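Local coordinates for nucleoporin NUP82 (Chaetomium thermophilum, PDB 5CWW), which probably serves as a structural component of the nuclear pore complex and a docking partner for transport factors, here seen as its N-terminal beta-propeller part, at residues 227-230 and 231-234; 440-443 and 444-448; 74-77 and 78-81; 568-571 and 572-575; 381-384 and 385-388. All coordinates share one frame; numbering follows the deposited sequence.

Interaction 1 of 5, residues 227-230 and 231-234; sequences ATYL and DQDF
A type I beta turn from Y229 to Q232 brings Q232 back against T228 and Y229, in the loop that follows helix 221-225 of the propeller. The turn's own backbone bond, Q232 N to Y229 O, is weak at 3.3 Å. The Q232 side chain adds a stronger grip. Its chain runs extended beyond CG (chi2 -176°) and carries OE1 to two successive backbone N-H groups. T228 N lies 2.6 Å from Q232 OE1, above the carbonyl plane. Y229 N lies 2.8 Å from the same Q232 OE1, tilted 19° from that plane. One amide oxygen thus satisfies two peptide donors and fixes the turn of the amide.

The Y229 and Q232 side chains run at a slant to each other, ring and amide planes 51° apart. D231 OD1 makes a salt bridge with R454. Q232 also packs on an apolar side chain of another protein's chain, so this corner forms part of a protein interface.

F234 packs against the same stretch. The backbone O of Q232 lies over the centre of the F234 ring, 3.2 Å above its plane. At the ring's edge, in its plane, A227 CB meets F234 CE1 at 3.3 Å.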
loop_
_atom_site.group_PDB
_atom_site.type_symbol
_atom_site.label_atom_id
_atom_site.label_comp_id
_atom_site.label_asym_id
_atom_site.label_seq_id
_atom_site.Cartn_x
_atom_site.Cartn_y
_atom_site.Cartn_z
ATOM N N ALA B 227 -1.945 0.165 -19.235
ATOM C CA ALA B 227 -2.719 1.109 -20.030
ATOM C C ALA B 227 -1.810 2.080 -20.777
ATOM O O ALA B 227 -0.672 2.311 -20.373
ATOM C CB ALA B 227 -3.683 1.870 -19.146
ATOM N N THR B 228 -2.334 2.654 -21.857
ATOM C CA THR B 228 -1.571 3.555 -22.712
ATOM C C THR B 228 -2.038 5.002 -22.573
ATOM O O THR B 228 -1.223 5.922 -22.611
ATOM C CB THR B 228 -1.675 3.135 -24.194
ATOM O OG1 THR B 228 -1.206 1.789 -24.347
ATOM C CG2 THR B 228 -0.851 4.056 -25.085
ATOM N N TYR B 229 -3.344 5.200 -22.407
ATOM C CA TYR B 229 -3.919 6.543 -22.366
ATOM C C TYR B 229 -4.697 6.779 -21.075
ATOM O O TYR B 229 -5.221 5.839 -20.478
ATOM C CB TYR B 229 -4.825 6.764 -23.578
ATOM C CG TYR B 229 -4.115 6.566 -24.900
ATOM C CD1 TYR B 229 -3.241 7.527 -25.391
ATOM C CD2 TYR B 229 -4.319 5.419 -25.655
ATOM C CE1 TYR B 229 -2.589 7.349 -26.598
ATOM C CE2 TYR B 229 -3.673 5.234 -26.862
ATOM C CZ TYR B 229 -2.809 6.202 -27.328
ATOM O OH TYR B 229 -2.163 6.021 -28.530
ATOM N N LEU B 230 -4.775 8.041 -20.655
ATOM C CA LEU B 230 -5.355 8.399 -19.359
ATOM C C LEU B 230 -6.869 8.193 -19.274
ATOM O O LEU B 230 -7.436 8.226 -18.180
ATOM C CB LEU B 230 -5.028 9.864 -19.017
ATOM C CG LEU B 230 -5.415 10.972 -20.008
ATOM C CD1 LEU B 230 -6.912 11.253 -20.045
ATOM C CD2 LEU B 230 -4.684 12.253 -19.653
ATOM N N ASP B 231 -7.522 7.989 -20.416
ATOM C CA ASP B 231 -8.979 7.869 -20.447
ATOM C C ASP B 231 -9.445 6.424 -20.617
ATOM O O ASP B 231 -10.640 6.168 -20.761
ATOM C CB ASP B 231 -9.565 8.740 -21.564
ATOM C CG ASP B 231 -8.957 8.447 -22.920
ATOM O OD1 ASP B 231 -8.439 7.331 -23.124
ATOM O OD2 ASP B 231 -9.002 9.341 -23.792
ATOM N N GLN B 232 -8.507 5.483 -20.603
ATOM C CA GLN B 232 -8.864 4.071 -20.654
ATOM C C GLN B 232 -9.549 3.670 -19.355
ATOM O O GLN B 232 -9.554 4.426 -18.383
ATOM C CB GLN B 232 -7.630 3.201 -20.898
ATOM C CG GLN B 232 -7.019 3.370 -22.282
ATOM C CD GLN B 232 -5.864 2.418 -22.532
ATOM O OE1 GLN B 232 -4.754 2.842 -22.847
ATOM N NE2 GLN B 232 -6.124 1.122 -22.395
ATOM N N ASP B 233 -10.131 2.477 -19.346
ATOM C CA ASP B 233 -10.896 2.010 -18.199
ATOM C C ASP B 233 -9.984 1.459 -17.106
ATOM O O ASP B 233 -9.243 0.500 -17.330
ATOM C CB ASP B 233 -11.900 0.944 -18.639
ATOM C CG ASP B 233 -12.412 0.114 -17.485
ATOM O OD1 ASP B 233 -13.078 0.682 -16.591
ATOM O OD2 ASP B 233 -12.152 -1.109 -17.477
ATOM N N PHE B 234 -10.045 2.074 -15.927
ATOM C CA PHE B 234 -9.265 1.630 -14.774
ATOM C C PHE B 234 -10.177 1.211 -13.631
ATOM O O PHE B 234 -9.706 0.888 -12.539
ATOM C CB PHE B 234 -8.324 2.738 -14.300
ATOM C CG PHE B 234 -7.563 3.398 -15.407
ATOM C CD1 PHE B 234 -6.771 2.650 -16.261
ATOM C CD2 PHE B 234 -7.639 4.765 -15.596
ATOM C CE1 PHE B 234 -6.070 3.255 -17.284
ATOM C CE2 PHE B 234 -6.940 5.378 -16.617
ATOM C CZ PHE B 234 -6.154 4.622 -17.462
#

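Interaction 2 of 5, residues 440-443 and 444-448; sequences CLDI and DGVEA
D442 reaches across to G445 and V446, and its carboxylate does most of the work of this contact. The CG stands opposite the backbone N (chi1 -179°), which sends both oxygens over the following turn. D442 OD2 receives V446 N at 2.7 Å, a nearly straight bond of 168° on the syn lone pair. D442 OD1 receives G445 N at 2.8 Å, but here the donor comes from above the carboxylate plane. Two consecutive peptide N-H groups are therefore held by one carboxylate, and each oxygen serves one of them. Outside the turn, N426 donates through ND2 to D442 OD2 as well. These bonds satisfy a buried acid and are likely to keep it ionised.

The packing is closest at this end. V446 CG2 rests 3.4 Å from D442 OD2, and V446 also packs on F373. G445 is needed for its shape: at its positive phi of 90° a side chain would press on the carbonyl O of D444.

The outer side is looser. D444 is exposed, and its side chain reaches S469 of strand 469-476. D444 OD2 stays 5.8 Å from D442 OD1, so the two charges are not in contact. I443 sends its tip away from the turn, to L471 and to an apolar side chain of another protein's chain.

Just before the turn, I443 N bonds weakly to L441 O. D442 is thus the centre of an inverse gamma turn, placed where strand 437-441 of a propeller blade gives way to the loop leading to strand 469-476.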
loop_
_atom_site.group_PDB
_atom_site.type_symbol
_atom_site.label_atom_id
_atom_site.label_comp_id
_atom_site.label_asym_id
_atom_site.label_seq_id
_atom_site.Cartn_x
_atom_site.Cartn_y
_atom_site.Cartn_z
ATOM N N CYS B 440 15.621 3.889 1.513
ATOM C CA CYS B 440 15.820 4.463 0.189
ATOM C C CYS B 440 15.490 5.947 0.175
ATOM O O CYS B 440 14.584 6.396 0.878
ATOM C CB CYS B 440 14.960 3.730 -0.842
ATOM S SG CYS B 440 15.197 1.946 -0.832
ATOM N N LEU B 441 16.225 6.698 -0.639
ATOM C CA LEU B 441 16.005 8.130 -0.779
ATOM C C LEU B 441 15.453 8.444 -2.161
ATOM O O LEU B 441 15.950 7.943 -3.171
ATOM C CB LEU B 441 17.301 8.903 -0.545
ATOM C CG LEU B 441 17.970 8.709 0.816
ATOM C CD1 LEU B 441 19.351 9.358 0.821
ATOM C CD2 LEU B 441 17.101 9.277 1.931
ATOM N N ASP B 442 14.417 9.274 -2.192
ATOM C CA ASP B 442 13.817 9.707 -3.445
ATOM C C ASP B 442 14.575 10.909 -3.998
ATOM O O ASP B 442 14.174 12.057 -3.807
ATOM C CB ASP B 442 12.339 10.040 -3.242
ATOM C CG ASP B 442 11.653 10.463 -4.526
ATOM O OD1 ASP B 442 12.205 10.191 -5.616
ATOM O OD2 ASP B 442 10.556 11.055 -4.444
ATOM N N ILE B 443 15.680 10.623 -4.680
ATOM C CA ILE B 443 16.554 11.654 -5.229
ATOM C C ILE B 443 15.890 12.417 -6.368
ATOM O O ILE B 443 16.062 13.628 -6.501
ATOM C CB ILE B 443 17.872 11.038 -5.753
ATOM C CG1 ILE B 443 18.564 10.226 -4.652
ATOM C CG2 ILE B 443 18.804 12.116 -6.292
ATOM C CD1 ILE B 443 18.885 11.015 -3.397
ATOM N N ASP B 444 15.130 11.704 -7.192
ATOM C CA ASP B 444 14.532 12.299 -8.379
ATOM C C ASP B 444 13.274 13.086 -8.036
ATOM O O ASP B 444 12.973 14.093 -8.673
ATOM C CB ASP B 444 14.226 11.215 -9.413
ATOM C CG ASP B 444 15.486 10.583 -9.983
ATOM O OD1 ASP B 444 16.516 11.286 -10.077
ATOM O OD2 ASP B 444 15.452 9.385 -10.333
ATOM N N GLY B 445 12.540 12.622 -7.032
ATOM C CA GLY B 445 11.359 13.323 -6.568
ATOM C C GLY B 445 10.106 12.878 -7.290
ATOM O O GLY B 445 9.822 13.334 -8.398
ATOM N N VAL B 446 9.360 11.976 -6.663
ATOM C CA VAL B 446 8.085 11.532 -7.206
ATOM C C VAL B 446 7.114 12.704 -7.262
ATOM O O VAL B 446 6.924 13.414 -6.275
ATOM C CB VAL B 446 7.480 10.392 -6.369
ATOM C CG1 VAL B 446 6.090 9.998 -6.893
ATOM C CG2 VAL B 446 8.408 9.193 -6.380
ATOM N N GLU B 447 6.515 12.908 -8.431
ATOM C CA GLU B 447 5.601 14.020 -8.650
ATOM C C GLU B 447 4.377 13.578 -9.445
ATOM O O GLU B 447 4.304 12.443 -9.920
ATOM C CB GLU B 447 6.320 15.158 -9.376
ATOM C CG GLU B 447 6.978 14.740 -10.682
ATOM C CD GLU B 447 7.739 15.872 -11.343
ATOM O OE1 GLU B 447 7.453 17.049 -11.033
ATOM O OE2 GLU B 447 8.634 15.583 -12.164
ATOM N N ALA B 448 3.423 14.492 -9.588
ATOM C CA ALA B 448 2.186 14.221 -10.306
ATOM C C ALA B 448 2.467 13.780 -11.733
ATOM O O ALA B 448 3.198 14.449 -12.465
ATOM C CB ALA B 448 1.304 15.448 -10.301
#

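Interaction 3 of 5, residues 74-77 and 78-81; sequences ESWE and SRPS
W76 and R79 lie side by side and point the same way, with the guanidinium of R79 flat on the indole. The two planes are 15° apart and the centres 3.7 Å, a stacked cation-pi pair. R79 CZ comes closest to W76 CZ2, at 3.3 Å. The aliphatic part joins in: R79 CD sits over the six-membered ring in a CH-pi contact, 4.0 Å from its centroid. The R79 chain is extended from CG to NE, and this length carries CD and the guanidinium over that ring. An alanine in place of W76 would probably leave the guanidinium without its stacking surface and free to swing. R79 also touches a crystal neighbour, which may influence its pose.

The second grip is at the helix end. S78 is the first residue to leave helical angles, yet S78 N still bonds to E74 O at 2.8 Å. S78 OG donates to the same E74 O at 2.7 Å, from above the carbonyl plane. Its chi1 of 62° puts the hydroxyl there, so one carbonyl takes two donors.

All this ends helix 69-77, which follows strand 63-68; a loop then leads on to strand 106-110 of the same sheet. W76 is further packed by A10, W11, A16 and P17 of the N-terminal loop.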
loop_
_atom_site.group_PDB
_atom_site.type_symbol
_atom_site.label_atom_id
_atom_site.label_comp_id
_atom_site.label_asym_id
_atom_site.label_seq_id
_atom_site.Cartn_x
_atom_site.Cartn_y
_atom_site.Cartn_z
ATOM N N GLU B 74 -4.116 5.083 37.760
ATOM C CA GLU B 74 -4.572 5.697 39.002
ATOM C C GLU B 74 -5.356 4.714 39.870
ATOM O O GLU B 74 -5.255 4.743 41.095
ATOM C CB GLU B 74 -5.432 6.926 38.695
ATOM C CG GLU B 74 -5.951 7.655 39.931
ATOM C CD GLU B 74 -6.774 8.882 39.585
ATOM O OE1 GLU B 74 -6.745 9.312 38.412
ATOM O OE2 GLU B 74 -7.453 9.416 40.484
ATOM N N SER B 75 -6.140 3.851 39.232
ATOM C CA SER B 75 -6.944 2.871 39.955
ATOM C C SER B 75 -6.066 1.901 40.738
ATOM O O SER B 75 -6.436 1.456 41.825
ATOM C CB SER B 75 -7.840 2.098 38.988
ATOM O OG SER B 75 -8.732 2.969 38.315
ATOM N N TRP B 76 -4.902 1.580 40.182
ATOM C CA TRP B 76 -3.970 0.666 40.832
ATOM C C TRP B 76 -3.081 1.391 41.840
ATOM O O TRP B 76 -2.475 0.763 42.708
ATOM C CB TRP B 76 -3.105 -0.046 39.788
ATOM C CG TRP B 76 -2.251 -1.130 40.372
ATOM C CD1 TRP B 76 -0.901 -1.090 40.575
ATOM C CD2 TRP B 76 -2.688 -2.411 40.842
ATOM N NE1 TRP B 76 -0.471 -2.267 41.137
ATOM C CE2 TRP B 76 -1.548 -3.096 41.311
ATOM C CE3 TRP B 76 -3.932 -3.047 40.910
ATOM C CZ2 TRP B 76 -1.615 -4.383 41.840
ATOM C CZ3 TRP B 76 -3.995 -4.327 41.436
ATOM C CH2 TRP B 76 -2.844 -4.980 41.893
ATOM N N GLU B 77 -2.998 2.711 41.716
ATOM C CA GLU B 77 -2.213 3.519 42.642
ATOM C C GLU B 77 -3.046 3.932 43.851
ATOM O O GLU B 77 -2.517 4.098 44.951
ATOM C CB GLU B 77 -1.652 4.752 41.931
ATOM C CG GLU B 77 -0.518 4.430 40.970
ATOM C CD GLU B 77 0.089 5.666 40.338
ATOM O OE1 GLU B 77 -0.643 6.660 40.143
ATOM O OE2 GLU B 77 1.302 5.643 40.039
ATOM N N SER B 78 -4.351 4.092 43.638
ATOM C CA SER B 78 -5.266 4.513 44.694
ATOM C C SER B 78 -6.216 3.380 45.083
ATOM O O SER B 78 -7.374 3.615 45.430
ATOM C CB SER B 78 -6.063 5.742 44.247
ATOM O OG SER B 78 -6.869 5.450 43.121
ATOM N N ARG B 79 -5.714 2.150 45.020
ATOM C CA ARG B 79 -6.479 0.979 45.437
ATOM C C ARG B 79 -6.446 0.826 46.957
ATOM O O ARG B 79 -5.444 1.157 47.592
ATOM C CB ARG B 79 -5.932 -0.287 44.777
ATOM C CG ARG B 79 -4.448 -0.513 45.014
ATOM C CD ARG B 79 -4.041 -1.950 44.746
ATOM N NE ARG B 79 -2.590 -2.109 44.751
ATOM C CZ ARG B 79 -1.955 -3.255 44.976
ATOM N NH1 ARG B 79 -2.637 -4.367 45.217
ATOM N NH2 ARG B 79 -0.629 -3.291 44.957
ATOM N N PRO B 80 -7.542 0.327 47.551
ATOM C CA PRO B 80 -7.522 0.032 48.988
ATOM C C PRO B 80 -6.768 -1.261 49.297
ATOM O O PRO B 80 -6.349 -1.958 48.372
ATOM C CB PRO B 80 -9.005 -0.104 49.339
ATOM C CG PRO B 80 -9.645 -0.553 48.074
ATOM C CD PRO B 80 -8.870 0.087 46.957
ATOM N N SER B 81 -6.596 -1.563 50.581
ATOM C CA SER B 81 -5.900 -2.773 51.008
ATOM C C SER B 81 -6.746 -3.565 52.000
ATOM O O SER B 81 -7.430 -4.517 51.626
ATOM C CB SER B 81 -4.550 -2.420 51.637
ATOM O OG SER B 81 -4.722 -1.650 52.813
#

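Interaction 4 of 5, residues 568-571 and 572-575; sequences IDDP and DLGY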
loop_
_atom_site.group_PDB
_atom_site.type_symbol
_atom_site.label_atom_id
_atom_site.label_comp_id
_atom_site.label_asym_id
_atom_site.label_seq_id
_atom_site.Cartn_x
_atom_site.Cartn_y
_atom_site.Cartn_z
ATOM N N ILE B 568 3.592 5.981 22.312
ATOM C CA ILE B 568 2.809 6.940 23.088
ATOM C C ILE B 568 3.727 7.897 23.836
ATOM O O ILE B 568 4.680 7.471 24.487
ATOM C CB ILE B 568 1.885 6.231 24.097
ATOM C CG1 ILE B 568 1.169 5.066 23.405
ATOM C CG2 ILE B 568 0.905 7.235 24.704
ATOM C CD1 ILE B 568 0.018 4.448 24.189
ATOM N N ASP B 569 3.438 9.190 23.727
ATOM C CA ASP B 569 4.208 10.217 24.421
ATOM C C ASP B 569 3.270 11.161 25.155
ATOM O O ASP B 569 2.890 12.208 24.630
ATOM C CB ASP B 569 5.089 10.998 23.444
ATOM C CG ASP B 569 5.970 12.022 24.142
ATOM O OD1 ASP B 569 6.382 11.769 25.293
ATOM O OD2 ASP B 569 6.250 13.081 23.542
ATOM N N ASP B 570 2.901 10.778 26.371
ATOM C CA ASP B 570 1.989 11.562 27.194
ATOM C C ASP B 570 2.772 12.296 28.284
ATOM O O ASP B 570 3.735 11.753 28.820
ATOM C CB ASP B 570 0.925 10.653 27.811
ATOM C CG ASP B 570 -0.007 11.397 28.741
ATOM O OD1 ASP B 570 -1.029 11.928 28.258
ATOM O OD2 ASP B 570 0.281 11.453 29.955
ATOM N N PRO B 571 2.367 13.534 28.615
ATOM C CA PRO B 571 3.092 14.279 29.652
ATOM C C PRO B 571 2.992 13.653 31.043
ATOM O O PRO B 571 3.914 13.812 31.842
ATOM C CB PRO B 571 2.419 15.657 29.631
ATOM C CG PRO B 571 1.089 15.430 29.003
ATOM C CD PRO B 571 1.316 14.357 27.993
ATOM N N ASP B 572 1.896 12.953 31.324
ATOM C CA ASP B 572 1.686 12.355 32.640
ATOM C C ASP B 572 2.192 10.915 32.704
ATOM O O ASP B 572 2.877 10.537 33.654
ATOM C CB ASP B 572 0.202 12.398 33.014
ATOM C CG ASP B 572 -0.342 13.813 33.088
ATOM O OD1 ASP B 572 0.430 14.734 33.432
ATOM O OD2 ASP B 572 -1.544 14.005 32.807
ATOM N N LEU B 573 1.848 10.114 31.699
ATOM C CA LEU B 573 2.247 8.709 31.671
ATOM C C LEU B 573 3.675 8.545 31.160
ATOM O O LEU B 573 4.358 7.581 31.507
ATOM C CB LEU B 573 1.286 7.897 30.802
ATOM C CG LEU B 573 -0.141 7.752 31.333
ATOM C CD1 LEU B 573 -1.031 7.104 30.283
ATOM C CD2 LEU B 573 -0.166 6.947 32.625
ATOM N N GLY B 574 4.113 9.485 30.327
ATOM C CA GLY B 574 5.469 9.484 29.810
ATOM C C GLY B 574 5.584 9.004 28.375
ATOM O O GLY B 574 4.624 9.056 27.604
ATOM N N TYR B 575 6.776 8.529 28.030
ATOM C CA TYR B 575 7.119 8.149 26.665
ATOM C C TYR B 575 7.492 6.673 26.624
ATOM O O TYR B 575 8.482 6.260 27.229
ATOM C CB TYR B 575 8.266 9.029 26.162
ATOM C CG TYR B 575 8.853 8.648 24.819
ATOM C CD1 TYR B 575 8.042 8.305 23.743
ATOM C CD2 TYR B 575 10.227 8.672 24.623
ATOM C CE1 TYR B 575 8.592 7.971 22.514
ATOM C CE2 TYR B 575 10.783 8.343 23.404
ATOM C CZ TYR B 575 9.965 7.993 22.352
ATOM O OH TYR B 575 10.533 7.669 21.142
#
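D570 OD2 takes two backbone donors from the loop that follows it, D572 and L573. L573 N bonds to D570 OD2 at 2.7 Å on the anti lone pair, and the bond is nearly straight at 164°. D572 N bonds to the same D570 OD2 at 2.6 Å from above the carboxylate plane, which makes an Asx turn. The carboxylate gets there because CG is opposite the backbone N (chi1 177°). An alanine at D570 would probably leave the D572 and L573 N-H groups without their acceptor and the loop less firmly held. D572 OD2 is only 4.2 Å from D570 OD2, and the two donors are likely to ease this like-charge approach.

Next come the hairpin bonds. D570 and G574 form an antiparallel hydrogen-bonded pair, with D570 N to G574 O and G574 N to D570 O both at 2.7 Å. G574 has a positive phi, where a side chain would jam against the L573 carbonyl O. D569 and Y575 form the next, non-hydrogen-bonded pair, and D569 OD1 lies 3.4 Å from Y575 CB.

Further out, Y575 OH bonds to D495 OD2. The hairpin joins strands 566-570 and 576-580 of one blade, while L573 packs on L69 and K73 of helix 69-77.

Interaction 5 of 5, residues 381-384 and 385-388; sequences DEQD and DEVE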
loop_
_atom_site.group_PDB
_atom_site.type_symbol
_atom_site.label_atom_id
_atom_site.label_comp_id
_atom_site.label_asym_id
_atom_site.label_seq_id
_atom_site.Cartn_x
_atom_site.Cartn_y
_atom_site.Cartn_z
ATOM N N ASP B 381 22.712 -10.253 -4.950
ATOM C CA ASP B 381 22.547 -11.604 -4.420
ATOM C C ASP B 381 21.643 -11.635 -3.189
ATOM O O ASP B 381 21.937 -12.319 -2.209
ATOM C CB ASP B 381 23.910 -12.218 -4.083
ATOM C CG ASP B 381 24.835 -12.274 -5.283
ATOM O OD1 ASP B 381 24.326 -12.324 -6.422
ATOM O OD2 ASP B 381 26.068 -12.269 -5.088
ATOM N N GLU B 382 20.541 -10.895 -3.248
ATOM C CA GLU B 382 19.541 -10.935 -2.188
ATOM C C GLU B 382 18.818 -12.279 -2.201
ATOM O O GLU B 382 18.536 -12.828 -3.266
ATOM C CB GLU B 382 18.528 -9.797 -2.346
ATOM C CG GLU B 382 19.062 -8.423 -1.976
ATOM C CD GLU B 382 18.013 -7.334 -2.118
ATOM O OE1 GLU B 382 17.942 -6.455 -1.234
ATOM O OE2 GLU B 382 17.261 -7.355 -3.116
ATOM N N GLN B 383 18.522 -12.802 -1.015
ATOM C CA GLN B 383 17.776 -14.050 -0.896
ATOM C C GLN B 383 16.287 -13.806 -1.116
ATOM O O GLN B 383 15.846 -12.661 -1.191
ATOM C CB GLN B 383 18.014 -14.685 0.474
ATOM C CG GLN B 383 19.468 -15.041 0.736
ATOM C CD GLN B 383 20.012 -16.035 -0.272
ATOM O OE1 GLN B 383 19.555 -17.176 -0.345
ATOM N NE2 GLN B 383 20.987 -15.602 -1.063
ATOM N N ASP B 384 15.515 -14.884 -1.217
ATOM C CA ASP B 384 14.083 -14.774 -1.477
ATOM C C ASP B 384 13.373 -14.005 -0.365
ATOM O O ASP B 384 12.530 -13.152 -0.638
ATOM C CB ASP B 384 13.454 -16.163 -1.641
ATOM C CG ASP B 384 13.870 -16.849 -2.936
ATOM O OD1 ASP B 384 14.302 -16.152 -3.878
ATOM O OD2 ASP B 384 13.757 -18.091 -3.012
ATOM N N ASP B 385 13.717 -14.299 0.886
ATOM C CA ASP B 385 13.061 -13.653 2.021
ATOM C C ASP B 385 13.566 -12.224 2.234
ATOM O O ASP B 385 13.073 -11.514 3.109
ATOM C CB ASP B 385 13.252 -14.477 3.301
ATOM C CG ASP B 385 14.712 -14.766 3.610
ATOM O OD1 ASP B 385 15.597 -14.061 3.082
ATOM O OD2 ASP B 385 14.973 -15.701 4.397
ATOM N N GLU B 386 14.548 -11.813 1.433
ATOM C CA GLU B 386 15.059 -10.446 1.473
ATOM C C GLU B 386 14.404 -9.598 0.385
ATOM O O GLU B 386 14.146 -8.411 0.582
ATOM C CB GLU B 386 16.583 -10.434 1.309
ATOM C CG GLU B 386 17.336 -10.987 2.513
ATOM C CD GLU B 386 18.826 -11.145 2.264
ATOM O OE1 GLU B 386 19.230 -11.280 1.090
ATOM O OE2 GLU B 386 19.596 -11.137 3.248
ATOM N N VAL B 387 14.131 -10.214 -0.761
ATOM C CA VAL B 387 13.476 -9.517 -1.861
ATOM C C VAL B 387 11.997 -9.335 -1.538
ATOM O O VAL B 387 11.426 -8.270 -1.769
ATOM C CB VAL B 387 13.630 -10.287 -3.196
ATOM C CG1 VAL B 387 12.828 -9.622 -4.311
ATOM C CG2 VAL B 387 15.095 -10.377 -3.587
ATOM N N GLU B 388 11.393 -10.389 -0.999
ATOM C CA GLU B 388 9.977 -10.399 -0.652
ATOM C C GLU B 388 9.645 -9.358 0.417
ATOM O O GLU B 388 10.213 -9.383 1.510
ATOM C CB GLU B 388 9.575 -11.795 -0.168
ATOM C CG GLU B 388 8.122 -11.929 0.266
ATOM C CD GLU B 388 7.759 -13.353 0.638
ATOM O OE1 GLU B 388 8.445 -13.936 1.506
ATOM O OE2 GLU B 388 6.795 -13.891 0.052
#
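Backbone bonds, a side-chain cap and an apolar touch join E382, Q383 and D384 to E386, V387 and E388.

The backbone bonds make a short helical turn. Q383 is the N-cap, and its O accepts two N-H groups. V387 N meets Q383 O at 3.0 Å, nearly in line with the C=O bond. E386 N is also 3.0 Å from Q383 O, but comes from well above the carbonyl plane. E388 N then bonds to D384 O at 3.0 Å, closing the turn as the chain leaves the helix.

The side-chain bond is the cap. E386 OE1 takes Q383 N at 2.7 Å, straight at 170°, on its anti side and 31° out of the carboxylate plane. E386 is the third helical residue, so this is one half of a capping box. Its chain is extended beyond CG and lies beside the Q383 side chain, pointing the same way, which brings OE1 to Q383 N. The acid sits at the start of the helix, where the helix end would be expected to favour its charge.

Apolar contact is small. V387 CG2 lies 3.7 Å from E382 CB, and the two side chains cross at about a right angle.

The acids have partners beyond the two segments: E382 pairs with K438, while D384 and E386 OE2 each meet basic side chains on two different chains of other proteins.

Helix 384-387 lies between strand 374-376 and strand 389-395, the two edge strands of one sheet. It lies over the turn between strands 427-432 and 437-441, bonded to S432 and, weakly, to S434, with E388 OE1 hydrogen-bonded to T433 OG1.

How the interactions relate
The five contacts are separate local turns and caps spread along one beta-propeller domain, and none touches another. Interactions 3 and 4 are neighbours, about 7 Å between nearest atoms. Helix 69-77, which carries interaction 3 at its end, also packs on L573 of interaction 4, although the two lie far apart in sequence. Interactions 2 and 5 belong to one sheet region, about 9 Å apart at their nearest atoms. Interaction 1 comes within about 11 Å of interaction 2, nearest atoms again. It is far from interaction 3, with centres about 64 Å apart on opposite sides of the chain's centre. Interactions 1, 2 and 5 all meet other protein chains. No other protein chain of the assembly touches interactions 3 and 4.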